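Local coordinates for protein phospholipase C-beta (PLC-beta) (Sepia officinalis, PDB 3QR0) that belongs to the phospholipase C-beta family, uniting a PH domain, EF-hand-like modules, a calcium-bearing TIM-barrel-type core and a C2 domain in one chain, at residues 27-32 with 36-41; 80-85 with 103-108; 122-125 with 129-132. One frame throughout, in Å; residues are numbered along the deposited sequence.

Interaction 1. Residues 27-32 with 36-41; sequences KFLKWE and SGFIEI
The first beta hairpin of the PH domain pairs Phe28 with Ile41 and Lys30 with Ile39 in antiparallel, hydrogen-bonded register, with the non-hydrogen-bonded pair Leu29 and Glu40 between them. Phe28 N gives its proton to Ile41 O at 2.9 Å, and Phe28 O takes one back from Ile41 N. Lys30 N reaches Ile39 O at 2.8 Å, while the return bond from Ile39 N to Lys30 O is longer, 3.1 Å. On the Leu29 and Glu40 face, Leu29 lays its CD2 methyl against the start of the glutamate chain, 3.6 Å from Glu40 CB. Leu29 CD2 also comes obliquely to the Phe38 ring, 4.4 Å from Phe38 CD1. Further out, the aliphatic part of Lys27 slants across the end of Glu40 and brings Lys27 CE to 3.1 Å from Glu40 OE2; the ammonium itself stays beyond salt-bridge range.

These two strands begin the seven-stranded antiparallel sheet of the PH fold, where strand 26-31 lies between strands 39-45 and 118-124. Phe28 and Ile41 share the face turned to the domain's helix 127-141. Phe28 touches Ile41 through its CB, and its ring leads off to meet Trp133 edge-to-face. Trp31 has CG between its backbone N and carbonyl carbon (chi1 61°), which turns the indole away from the partner strand to stack on His121. Beyond the last direct backbone bond a water spans the gap near the turn, accepting from Glu32 N at 2.8 Å and also hydrogen-bonded to Gly37 O.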
loop_
_atom_site.group_PDB
_atom_site.type_symbol
_atom_site.label_atom_id
_atom_site.label_comp_id
_atom_site.label_asym_id
_atom_site.label_seq_id
_atom_site.Cartn_x
_atom_site.Cartn_y
_atom_site.Cartn_z
ATOM N N LYS A 27 -1.263 -29.077 -15.267
ATOM C CA LYS A 27 -2.476 -29.106 -16.068
ATOM C C LYS A 27 -3.662 -28.699 -15.202
ATOM O O LYS A 27 -3.790 -29.149 -14.063
ATOM C CB LYS A 27 -2.687 -30.503 -16.662
ATOM C CG LYS A 27 -1.518 -30.969 -17.533
ATOM C CD LYS A 27 -1.442 -32.492 -17.683
ATOM C CE LYS A 27 -2.112 -32.993 -18.949
ATOM N NZ LYS A 27 -1.600 -34.335 -19.355
ATOM N N PHE A 28 -4.503 -27.819 -15.736
ATOM C CA PHE A 28 -5.729 -27.392 -15.062
ATOM C C PHE A 28 -6.860 -27.332 -16.067
ATOM O O PHE A 28 -6.626 -27.099 -17.250
ATOM C CB PHE A 28 -5.582 -25.988 -14.476
ATOM C CG PHE A 28 -4.617 -25.885 -13.327
ATOM C CD1 PHE A 28 -5.076 -25.912 -12.015
ATOM C CD2 PHE A 28 -3.260 -25.704 -13.557
ATOM C CE1 PHE A 28 -4.195 -25.790 -10.947
ATOM C CE2 PHE A 28 -2.367 -25.583 -12.496
ATOM C CZ PHE A 28 -2.838 -25.628 -11.187
ATOM N N LEU A 29 -8.088 -27.524 -15.596
ATOM C CA LEU A 29 -9.254 -27.178 -16.396
ATOM C C LEU A 29 -9.659 -25.762 -16.019
ATOM O O LEU A 29 -9.816 -25.453 -14.840
ATOM C CB LEU A 29 -10.419 -28.143 -16.166
ATOM C CG LEU A 29 -10.285 -29.543 -16.764
ATOM C CD1 LEU A 29 -11.586 -30.332 -16.565
ATOM C CD2 LEU A 29 -9.913 -29.513 -18.248
ATOM N N LYS A 30 -9.801 -24.904 -17.025
ATOM C CA LYS A 30 -10.197 -23.513 -16.818
ATOM C C LYS A 30 -11.644 -23.328 -17.256
ATOM O O LYS A 30 -12.035 -23.810 -18.311
ATOM C CB LYS A 30 -9.281 -22.594 -17.627
ATOM C CG LYS A 30 -9.551 -21.116 -17.454
ATOM C CD LYS A 30 -8.627 -20.291 -18.333
ATOM C CE LYS A 30 -8.665 -18.822 -17.936
ATOM N NZ LYS A 30 -10.020 -18.243 -18.127
ATOM N N TRP A 31 -12.430 -22.622 -16.444
ATOM C CA TRP A 31 -13.827 -22.336 -16.776
ATOM C C TRP A 31 -14.199 -20.910 -16.365
ATOM O O TRP A 31 -13.480 -20.272 -15.594
ATOM C CB TRP A 31 -14.757 -23.350 -16.104
ATOM C CG TRP A 31 -14.685 -23.335 -14.608
ATOM C CD1 TRP A 31 -13.754 -23.956 -13.824
ATOM C CD2 TRP A 31 -15.580 -22.665 -13.712
ATOM N NE1 TRP A 31 -14.010 -23.707 -12.500
ATOM C CE2 TRP A 31 -15.128 -22.920 -12.403
ATOM C CE3 TRP A 31 -16.714 -21.862 -13.893
ATOM C CZ2 TRP A 31 -15.769 -22.405 -11.276
ATOM C CZ3 TRP A 31 -17.355 -21.352 -12.774
ATOM C CH2 TRP A 31 -16.881 -21.628 -11.479
ATOM N N GLU A 32 -15.316 -20.422 -16.895
ATOM C CA GLU A 32 -15.798 -19.065 -16.629
ATOM C C GLU A 32 -17.244 -19.083 -16.167
ATOM O O GLU A 32 -18.026 -19.914 -16.611
ATOM C CB GLU A 32 -15.731 -18.225 -17.901
ATOM C CG GLU A 32 -14.338 -17.902 -18.381
ATOM C CD GLU A 32 -14.354 -17.065 -19.649
ATOM O OE1 GLU A 32 -15.344 -16.330 -19.873
ATOM O OE2 GLU A 32 -13.373 -17.137 -20.420
ATOM N N SER A 36 -20.880 -22.493 -20.309
ATOM C CA SER A 36 -20.786 -23.936 -20.040
ATOM C C SER A 36 -19.472 -24.557 -20.515
ATOM O O SER A 36 -19.229 -25.744 -20.284
ATOM C CB SER A 36 -21.949 -24.675 -20.708
ATOM O OG SER A 36 -23.170 -24.362 -20.072
ATOM N N GLY A 37 -18.635 -23.770 -21.185
ATOM C CA GLY A 37 -17.379 -24.277 -21.729
ATOM C C GLY A 37 -16.308 -24.554 -20.687
ATOM O O GLY A 37 -16.406 -24.127 -19.534
ATOM N N PHE A 38 -15.288 -25.291 -21.103
ATOM C CA PHE A 38 -14.080 -25.469 -20.302
ATOM C C PHE A 38 -12.950 -25.868 -21.236
ATOM O O PHE A 38 -13.197 -26.444 -22.301
ATOM C CB PHE A 38 -14.281 -26.536 -19.221
ATOM C CG PHE A 38 -14.740 -27.863 -19.757
ATOM C CD1 PHE A 38 -13.819 -28.827 -20.141
ATOM C CD2 PHE A 38 -16.093 -28.144 -19.886
ATOM C CE1 PHE A 38 -14.239 -30.048 -20.645
ATOM C CE2 PHE A 38 -16.523 -29.363 -20.388
ATOM C CZ PHE A 38 -15.594 -30.317 -20.767
ATOM N N ILE A 39 -11.722 -25.553 -20.842
ATOM C CA ILE A 39 -10.547 -25.918 -21.623
ATOM C C ILE A 39 -9.412 -26.332 -20.698
ATOM O O ILE A 39 -9.176 -25.703 -19.669
ATOM C CB ILE A 39 -10.087 -24.751 -22.526
ATOM C CG1 ILE A 39 -8.935 -25.188 -23.439
ATOM C CG2 ILE A 39 -9.680 -23.557 -21.689
ATOM C CD1 ILE A 39 -8.704 -24.254 -24.629
ATOM N N GLU A 40 -8.716 -27.398 -21.070
ATOM C CA GLU A 40 -7.537 -27.821 -20.330
ATOM C C GLU A 40 -6.362 -26.952 -20.743
ATOM O O GLU A 40 -6.100 -26.773 -21.938
ATOM C CB GLU A 40 -7.221 -29.288 -20.594
ATOM C CG GLU A 40 -6.145 -29.847 -19.666
ATOM C CD GLU A 40 -5.610 -31.173 -20.140
ATOM O OE1 GLU A 40 -6.423 -32.067 -20.439
ATOM O OE2 GLU A 40 -4.374 -31.317 -20.211
ATOM N N ILE A 41 -5.657 -26.416 -19.750
ATOM C CA ILE A 41 -4.498 -25.573 -19.996
ATOM C C ILE A 41 -3.273 -26.087 -19.238
ATOM O O ILE A 41 -3.404 -26.799 -18.238
ATOM C CB ILE A 41 -4.765 -24.105 -19.590
ATOM C CG1 ILE A 41 -5.002 -23.978 -18.079
ATOM C CG2 ILE A 41 -5.957 -23.557 -20.360
ATOM C CD1 ILE A 41 -4.845 -22.565 -17.547
HETATM O O HOH W 1 -16.898 -21.716 -18.847
#

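Interaction 2. Residues 80-85 with 103-108; sequences KPPKDK and DKCVTI
Cys105 and Thr107 hold SG and OG1 in the same rotamer, each anti to its carbonyl carbon and beside its backbone N (chi1 -72° and -58°), and this aims both groups from one face of the strand at the loop around Lys80 to Pro82. Thr107 OG1 receives the backbone N-H of Lys80 at 2.9 Å in a nearly straight bond, 170° at the hydrogen. A water bonded to the same hydroxyl oxygen also donates to Lys80 O at 2.6 Å, giving the loop a second, indirect tie to this threonine. The cysteine sulfur packs against the two prolines, with Cys105 SG 4.0 Å from Pro81 CA and 3.9 Å from Pro82 CD. The long Lys80 side chain runs away from the strand, extended, to a salt bridge with Glu33.

Strand 105-110 lies between strands 118-124 and 70-75 in the PH-domain sheet. The loop of residues 80-82 follows strand 70-75 and covers one face of it, whereas Val106 points to the opposite face, the one turned to helix 127-141; from the loop the chain enters helix 85-93, with Asp84 at its N-cap.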
loop_
_atom_site.group_PDB
_atom_site.type_symbol
_atom_site.label_atom_id
_atom_site.label_comp_id
_atom_site.label_asym_id
_atom_site.label_seq_id
_atom_site.Cartn_x
_atom_site.Cartn_y
_atom_site.Cartn_z
ATOM N N LYS A 80 -14.215 -21.274 -5.249
ATOM C CA LYS A 80 -15.592 -21.299 -5.744
ATOM C C LYS A 80 -15.731 -22.424 -6.767
ATOM O O LYS A 80 -15.183 -22.328 -7.862
ATOM C CB LYS A 80 -15.956 -19.956 -6.386
ATOM C CG LYS A 80 -17.369 -19.913 -6.969
ATOM C CD LYS A 80 -17.825 -18.490 -7.269
ATOM C CE LYS A 80 -19.283 -18.473 -7.735
ATOM N NZ LYS A 80 -19.828 -17.089 -7.804
ATOM N N PRO A 81 -16.455 -23.500 -6.416
ATOM C CA PRO A 81 -16.583 -24.599 -7.368
ATOM C C PRO A 81 -17.622 -24.287 -8.449
ATOM O O PRO A 81 -18.521 -23.474 -8.218
ATOM C CB PRO A 81 -17.041 -25.761 -6.489
ATOM C CG PRO A 81 -17.811 -25.116 -5.388
ATOM C CD PRO A 81 -17.233 -23.741 -5.186
ATOM N N PRO A 82 -17.495 -24.914 -9.630
ATOM C CA PRO A 82 -18.472 -24.665 -10.687
ATOM C C PRO A 82 -19.850 -25.235 -10.344
ATOM O O PRO A 82 -19.946 -26.240 -9.643
ATOM C CB PRO A 82 -17.866 -25.377 -11.900
ATOM C CG PRO A 82 -17.003 -26.432 -11.332
ATOM C CD PRO A 82 -16.470 -25.888 -10.044
ATOM N N LYS A 83 -20.897 -24.566 -10.819
ATOM C CA LYS A 83 -22.275 -25.016 -10.632
ATOM C C LYS A 83 -22.867 -25.583 -11.922
ATOM O O LYS A 83 -23.824 -26.346 -11.878
ATOM C CB LYS A 83 -23.144 -23.865 -10.124
ATOM C CG LYS A 83 -22.739 -23.349 -8.747
ATOM C CD LYS A 83 -23.758 -22.352 -8.183
ATOM C CE LYS A 83 -23.636 -20.969 -8.822
ATOM N NZ LYS A 83 -24.921 -20.200 -8.732
ATOM N N ASP A 84 -22.297 -25.208 -13.065
ATOM C CA ASP A 84 -22.732 -25.734 -14.354
ATOM C C ASP A 84 -22.507 -27.250 -14.417
ATOM O O ASP A 84 -21.428 -27.740 -14.077
ATOM C CB ASP A 84 -21.982 -25.025 -15.484
ATOM C CG ASP A 84 -22.321 -25.580 -16.850
ATOM O OD1 ASP A 84 -23.200 -25.000 -17.528
ATOM O OD2 ASP A 84 -21.715 -26.602 -17.245
ATOM N N LYS A 85 -23.532 -27.979 -14.851
ATOM C CA LYS A 85 -23.508 -29.445 -14.885
ATOM C C LYS A 85 -22.322 -30.002 -15.670
ATOM O O LYS A 85 -21.618 -30.888 -15.189
ATOM C CB LYS A 85 -24.812 -29.988 -15.488
ATOM C CG LYS A 85 -24.924 -31.510 -15.458
ATOM C CD LYS A 85 -26.261 -31.992 -15.998
ATOM C CE LYS A 85 -26.412 -33.502 -15.867
ATOM N NZ LYS A 85 -27.772 -33.962 -16.272
ATOM N N ASP A 103 -12.046 -29.868 -3.481
ATOM C CA ASP A 103 -10.651 -30.013 -3.044
ATOM C C ASP A 103 -9.644 -29.722 -4.168
ATOM O O ASP A 103 -8.502 -29.337 -3.898
ATOM C CB ASP A 103 -10.406 -31.427 -2.492
ATOM C CG ASP A 103 -11.182 -31.711 -1.208
ATOM O OD1 ASP A 103 -11.695 -30.762 -0.575
ATOM O OD2 ASP A 103 -11.262 -32.895 -0.823
ATOM N N LYS A 104 -10.071 -29.903 -5.422
ATOM C CA LYS A 104 -9.229 -29.637 -6.594
ATOM C C LYS A 104 -9.348 -28.214 -7.155
ATOM O O LYS A 104 -8.560 -27.821 -8.020
ATOM C CB LYS A 104 -9.563 -30.628 -7.708
ATOM C CG LYS A 104 -9.314 -32.072 -7.332
ATOM C CD LYS A 104 -9.512 -33.019 -8.502
ATOM C CE LYS A 104 -10.970 -33.228 -8.838
ATOM N NZ LYS A 104 -11.143 -34.433 -9.692
ATOM N N CYS A 105 -10.324 -27.450 -6.674
ATOM C CA CYS A 105 -10.608 -26.123 -7.227
ATOM C C CYS A 105 -9.664 -25.038 -6.717
ATOM O O CYS A 105 -9.299 -25.017 -5.544
ATOM C CB CYS A 105 -12.057 -25.719 -6.941
ATOM S SG CYS A 105 -13.235 -26.646 -7.945
ATOM N N VAL A 106 -9.285 -24.143 -7.630
ATOM C CA VAL A 106 -8.461 -22.988 -7.327
ATOM C C VAL A 106 -9.125 -21.761 -7.947
ATOM O O VAL A 106 -9.496 -21.782 -9.118
ATOM C CB VAL A 106 -7.036 -23.133 -7.901
ATOM C CG1 VAL A 106 -6.236 -21.833 -7.705
ATOM C CG2 VAL A 106 -6.325 -24.307 -7.256
ATOM N N THR A 107 -9.269 -20.703 -7.151
ATOM C CA THR A 107 -9.893 -19.457 -7.594
ATOM C C THR A 107 -8.900 -18.323 -7.413
ATOM O O THR A 107 -8.316 -18.181 -6.344
ATOM C CB THR A 107 -11.148 -19.136 -6.762
ATOM O OG1 THR A 107 -12.084 -20.206 -6.869
ATOM C CG2 THR A 107 -11.809 -17.856 -7.232
ATOM N N ILE A 108 -8.707 -17.533 -8.463
ATOM C CA ILE A 108 -7.803 -16.392 -8.415
ATOM C C ILE A 108 -8.622 -15.122 -8.626
ATOM O O ILE A 108 -9.467 -15.071 -9.522
ATOM C CB ILE A 108 -6.717 -16.484 -9.505
ATOM C CG1 ILE A 108 -6.014 -17.843 -9.464
ATOM C CG2 ILE A 108 -5.693 -15.357 -9.345
ATOM C CD1 ILE A 108 -5.021 -18.064 -10.605
HETATM O O HOH W 2 -13.087 -21.220 -8.871
#

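Interaction 3. Residues 122-125 with 129-132; sequences LVAE and VAKK
Ala124 presents its methyl to the first turns of a helix, where Val129 and Ala130 receive it. The bond carrying the methyl is aimed at the helix backbone: prolonged, it runs almost exactly to Ala130 N, the nearest partner, 3.8 Å from Ala124 CB and in van der Waals contact. The Ala130 methyl stands off to one side of that line, with Ala130 CB 4.0 Å from Ala124 CB, and it does not point straight back, for its own CA–CB bond lies roughly perpendicular to the line joining the two methyls. Val129 closes in from another side. Its CG1 is anti to the backbone N (chi1 170°), and the CB–CG1 bond lies broadside to the alanine, with Val129 CG1 at 3.9 Å and Val129 CB at 4.1 Å from Ala124 CB.

No hydrogen bond crosses this contact; it is close apolar packing, with the helix backbone within van der Waals distance of the methyl near the end of the strand. The turn between the segments holds Asn126, whose OD1 accepts from Val129 N. Helix 127-141 is the C-terminal helix of the PH fold, which covers one open end of the curled sheet. Here Ala124 also meets Phe28 of strand 26-31, Ala130 touches Val106 of strand 105-110, and Val123, pointing the other way, packs against helix 101-104.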
loop_
_atom_site.group_PDB
_atom_site.type_symbol
_atom_site.label_atom_id
_atom_site.label_comp_id
_atom_site.label_asym_id
_atom_site.label_seq_id
_atom_site.Cartn_x
_atom_site.Cartn_y
_atom_site.Cartn_z
ATOM N N LEU A 122 -10.105 -22.413 -11.836
ATOM C CA LEU A 122 -9.321 -23.561 -12.286
ATOM C C LEU A 122 -9.664 -24.806 -11.486
ATOM O O LEU A 122 -10.030 -24.699 -10.318
ATOM C CB LEU A 122 -7.835 -23.272 -12.102
ATOM C CG LEU A 122 -7.297 -22.026 -12.796
ATOM C CD1 LEU A 122 -5.886 -21.713 -12.311
ATOM C CD2 LEU A 122 -7.335 -22.221 -14.302
ATOM N N VAL A 123 -9.538 -25.975 -12.124
ATOM C CA VAL A 123 -9.614 -27.264 -11.434
ATOM C C VAL A 123 -8.281 -27.984 -11.635
ATOM O O VAL A 123 -7.881 -28.239 -12.773
ATOM C CB VAL A 123 -10.759 -28.142 -11.977
ATOM C CG1 VAL A 123 -10.886 -29.437 -11.161
ATOM C CG2 VAL A 123 -12.081 -27.369 -11.983
ATOM N N ALA A 124 -7.585 -28.278 -10.536
ATOM C CA ALA A 124 -6.332 -29.038 -10.580
ATOM C C ALA A 124 -6.637 -30.532 -10.694
ATOM O O ALA A 124 -7.783 -30.939 -10.543
ATOM C CB ALA A 124 -5.495 -28.767 -9.333
ATOM N N GLU A 125 -5.608 -31.337 -10.956
ATOM C CA GLU A 125 -5.760 -32.796 -11.034
ATOM C C GLU A 125 -5.943 -33.430 -9.657
ATOM O O GLU A 125 -6.470 -34.536 -9.548
ATOM C CB GLU A 125 -4.543 -33.440 -11.698
ATOM C CG GLU A 125 -4.432 -33.220 -13.195
ATOM C CD GLU A 125 -3.062 -33.602 -13.717
ATOM O OE1 GLU A 125 -2.062 -33.036 -13.218
ATOM O OE2 GLU A 125 -2.982 -34.465 -14.616
ATOM N N VAL A 129 -1.724 -30.330 -5.700
ATOM C CA VAL A 129 -1.379 -29.355 -6.728
ATOM C C VAL A 129 -2.109 -28.029 -6.490
ATOM O O VAL A 129 -1.503 -26.965 -6.571
ATOM C CB VAL A 129 -1.703 -29.887 -8.150
ATOM C CG1 VAL A 129 -1.569 -28.780 -9.186
ATOM C CG2 VAL A 129 -0.795 -31.073 -8.502
ATOM N N ALA A 130 -3.403 -28.098 -6.183
ATOM C CA ALA A 130 -4.192 -26.896 -5.899
ATOM C C ALA A 130 -3.615 -26.121 -4.713
ATOM O O ALA A 130 -3.511 -24.893 -4.758
ATOM C CB ALA A 130 -5.656 -27.256 -5.638
ATOM N N LYS A 131 -3.249 -26.845 -3.660
ATOM C CA LYS A 131 -2.683 -26.231 -2.461
ATOM C C LYS A 131 -1.322 -25.605 -2.752
ATOM O O LYS A 131 -1.088 -24.444 -2.414
ATOM C CB LYS A 131 -2.567 -27.262 -1.329
ATOM C CG LYS A 131 -2.092 -26.681 -0.002
ATOM C CD LYS A 131 -2.184 -27.712 1.116
ATOM C CE LYS A 131 -1.602 -27.176 2.417
ATOM N NZ LYS A 131 -1.616 -28.212 3.488
ATOM N N LYS A 132 -0.434 -26.362 -3.391
ATOM C CA LYS A 132 0.908 -25.863 -3.706
ATOM C C LYS A 132 0.867 -24.586 -4.548
ATOM O O LYS A 132 1.578 -23.627 -4.247
ATOM C CB LYS A 132 1.747 -26.924 -4.422
ATOM C CG LYS A 132 3.181 -26.476 -4.698
ATOM C CD LYS A 132 4.182 -27.612 -4.555
ATOM C CE LYS A 132 5.616 -27.091 -4.410
ATOM N NZ LYS A 132 5.788 -26.130 -3.280
#

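In the fold
From the N terminus, interaction 1 closes the short turn of the first hairpin, interaction 2 then spans the longer loop that carries helix 85-93, and interaction 3 closes the turn from the last sheet strand into helix 127-141. The three loops follow one another in series, none nesting or crossing, and all lie within the PH domain. Space joins what sequence separates. Leu29 O bonds to Val123 N at 2.8 Å, tying interaction 1 to interaction 3, while Val106 N reaches Leu122 O, linking 2 to 3. Ser36 OG meets Asp84 OD1, and the Trp31 indole packs on residues 80-82, bringing 1 against 2 on the face away from helix 127-141.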